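Local coordinates for periplasmic binding protein (Veillonella parvula, PDB 4LJS) that probably binds a small ligand in the periplasm and delivers it for uptake, its ligand not being established, at residues A145-M151 with K213-I219. Residues are numbered along the deposited sequence; the frame is centred on the assembly and turned at random.
Sequences AQSALTM and KTLAGNI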
loop_
_atom_site.group_PDB
_atom_site.type_symbol
_atom_site.label_atom_id
_atom_site.label_comp_id
_atom_site.label_asym_id
_atom_site.label_seq_id
_atom_site.Cartn_x
_atom_site.Cartn_y
_atom_site.Cartn_z
ATOM N N ALA A 145 6.373 -8.057 -10.318
ATOM C CA ALA A 145 7.604 -7.968 -9.534
ATOM C C ALA A 145 8.860 -7.778 -10.386
ATOM O O ALA A 145 9.913 -7.412 -9.860
ATOM C CB ALA A 145 7.752 -9.198 -8.640
ATOM N N GLN A 146 8.748 -8.017 -11.692
ATOM C CA GLN A 146 9.902 -7.920 -12.590
ATOM C C GLN A 146 10.522 -6.519 -12.600
ATOM O O GLN A 146 11.710 -6.365 -12.861
ATOM C CB GLN A 146 9.543 -8.365 -14.014
ATOM C CG GLN A 146 8.544 -7.470 -14.732
ATOM C CD GLN A 146 7.096 -7.811 -14.412
ATOM O OE1 GLN A 146 6.799 -8.409 -13.379
ATOM N NE2 GLN A 146 6.189 -7.432 -15.307
ATOM N N SER A 147 9.712 -5.505 -12.315
ATOM C CA SER A 147 10.216 -4.142 -12.185
ATOM C C SER A 147 10.360 -3.780 -10.708
ATOM O O SER A 147 9.621 -4.287 -9.866
ATOM C CB SER A 147 9.283 -3.149 -12.883
ATOM O OG SER A 147 7.972 -3.202 -12.341
ATOM N N ALA A 148 11.319 -2.914 -10.398
ATOM C CA ALA A 148 11.506 -2.442 -9.033
ATOM C C ALA A 148 10.313 -1.588 -8.604
ATOM O O ALA A 148 9.936 -0.639 -9.288
ATOM C CB ALA A 148 12.800 -1.659 -8.914
ATOM N N LEU A 149 9.709 -1.947 -7.478
ATOM C CA LEU A 149 8.579 -1.201 -6.941
ATOM C C LEU A 149 9.095 -0.090 -6.027
ATOM O O LEU A 149 9.982 -0.314 -5.196
ATOM C CB LEU A 149 7.638 -2.158 -6.218
ATOM C CG LEU A 149 7.168 -3.277 -7.159
ATOM C CD1 LEU A 149 6.319 -4.311 -6.439
ATOM C CD2 LEU A 149 6.416 -2.701 -8.365
ATOM N N THR A 150 8.573 1.119 -6.209
ATOM C CA THR A 150 9.147 2.289 -5.544
ATOM C C THR A 150 8.123 3.142 -4.797
ATOM O O THR A 150 6.911 3.030 -5.029
ATOM C CB THR A 150 9.870 3.213 -6.555
ATOM O OG1 THR A 150 8.917 3.729 -7.492
ATOM C CG2 THR A 150 10.990 2.456 -7.307
HETATM N N MSE A 151 8.628 4.004 -3.912
HETATM C CA MSE A 151 7.790 4.983 -3.234
HETATM C C MSE A 151 7.188 5.951 -4.249
HETATM O O MSE A 151 6.035 6.365 -4.120
HETATM C CB MSE A 151 8.596 5.748 -2.176
HETATM C CG MSE A 151 9.129 4.867 -1.057
HETATM SE SE MSE A 151 9.974 5.871 0.380
HETATM C CE MSE A 151 8.375 6.695 1.108
ATOM N N LYS A 213 14.373 -4.598 -4.930
ATOM C CA LYS A 213 13.343 -4.369 -5.934
ATOM C C LYS A 213 11.922 -4.324 -5.360
ATOM O O LYS A 213 10.960 -4.166 -6.109
ATOM C CB LYS A 213 13.443 -5.397 -7.063
ATOM C CG LYS A 213 14.743 -5.300 -7.851
ATOM C CD LYS A 213 14.795 -6.294 -8.994
ATOM C CE LYS A 213 13.890 -5.882 -10.148
ATOM N NZ LYS A 213 14.024 -6.822 -11.299
ATOM N N THR A 214 11.792 -4.456 -4.042
ATOM C CA THR A 214 10.476 -4.363 -3.406
ATOM C C THR A 214 10.289 -2.988 -2.767
ATOM O O THR A 214 11.263 -2.295 -2.470
ATOM C CB THR A 214 10.276 -5.429 -2.316
ATOM O OG1 THR A 214 11.082 -5.100 -1.172
ATOM C CG2 THR A 214 10.639 -6.817 -2.836
ATOM N N LEU A 215 9.037 -2.598 -2.556
ATOM C CA LEU A 215 8.755 -1.307 -1.947
ATOM C C LEU A 215 9.329 -1.215 -0.529
ATOM O O LEU A 215 9.884 -0.181 -0.150
ATOM C CB LEU A 215 7.256 -1.008 -1.947
ATOM C CG LEU A 215 6.881 0.258 -1.164
ATOM C CD1 LEU A 215 7.526 1.509 -1.779
ATOM C CD2 LEU A 215 5.384 0.403 -1.102
ATOM N N ALA A 216 9.201 -2.291 0.250
ATOM C CA ALA A 216 9.797 -2.315 1.582
ATOM C C ALA A 216 11.290 -2.044 1.495
ATOM O O ALA A 216 11.834 -1.283 2.294
ATOM C CB ALA A 216 9.533 -3.641 2.284
ATOM N N GLY A 217 11.946 -2.663 0.518
ATOM C CA GLY A 217 13.362 -2.429 0.283
ATOM C C GLY A 217 13.614 -0.970 -0.062
ATOM O O GLY A 217 14.535 -0.347 0.467
ATOM N N ASN A 218 12.779 -0.417 -0.939
ATOM C CA ASN A 218 12.942 0.966 -1.374
ATOM C C ASN A 218 12.703 1.947 -0.234
ATOM O O ASN A 218 13.297 3.026 -0.190
ATOM C CB ASN A 218 12.026 1.278 -2.561
ATOM C CG ASN A 218 12.257 2.671 -3.140
ATOM O OD1 ASN A 218 11.396 3.548 -3.048
ATOM N ND2 ASN A 218 13.423 2.874 -3.742
ATOM N N ILE A 219 11.832 1.576 0.695
ATOM C CA ILE A 219 11.591 2.430 1.851
ATOM C C ILE A 219 12.842 2.454 2.728
ATOM O O ILE A 219 13.282 3.522 3.160
ATOM C CB ILE A 219 10.361 1.988 2.642
ATOM C CG1 ILE A 219 9.100 2.203 1.797
ATOM C CG2 ILE A 219 10.269 2.747 3.970
ATOM C CD1 ILE A 219 7.880 1.393 2.289
HETATM O O HOH W 1 9.762 -6.240 -6.729
#
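M151 and N218 meet at the tightly packed end of this contact. N218 has its CG anti to the backbone N (chi1 -174°), which swings the amide across to the start of helix 151-164. There N218 OD1 accepts from M151 N at 2.9 Å. The N-H points almost straight at the oxygen, which it approaches from above the amide plane. The side chain of M151, a selenomethionine, runs on past the same amide, with M151 CG 3.3 Å from N218 OD1. Within the two segments, L215 and I219 pack against this side chain, each crossing it at about a right angle. L215 CD1 lies 3.8 Å from M151 CG, and M151 SE rests on the I219 side chain. An alanine in place of N218 would probably leave M151 N without this acceptor and open a gap beside M151 CG. T150, the N-cap of helix 151-164, turns OG1 to M153 N instead.

The other end is looser and more open to solvent. L149 N donates to K213 O at 2.9 Å. Beyond it, the K213 chain bends at chi3 (74°), which brings K213 NZ to Q146 O at 2.8 Å. A145 and Q146 are poorly ordered here.

T214 is the N-cap of helix 215-222: its OG1 accepts from G217 N and also bonds G211 O. The contact thus joins two helix starts. One follows edge strand 135-138 of the parallel sheet; the other lies between strands 206-209 and 226-227 of the mixed sheet. This bridging is consistent with the two-lobed fold of periplasmic binding proteins. Helix 299-310 covers M151 with L299 and I303, and I219 with L299 and S302.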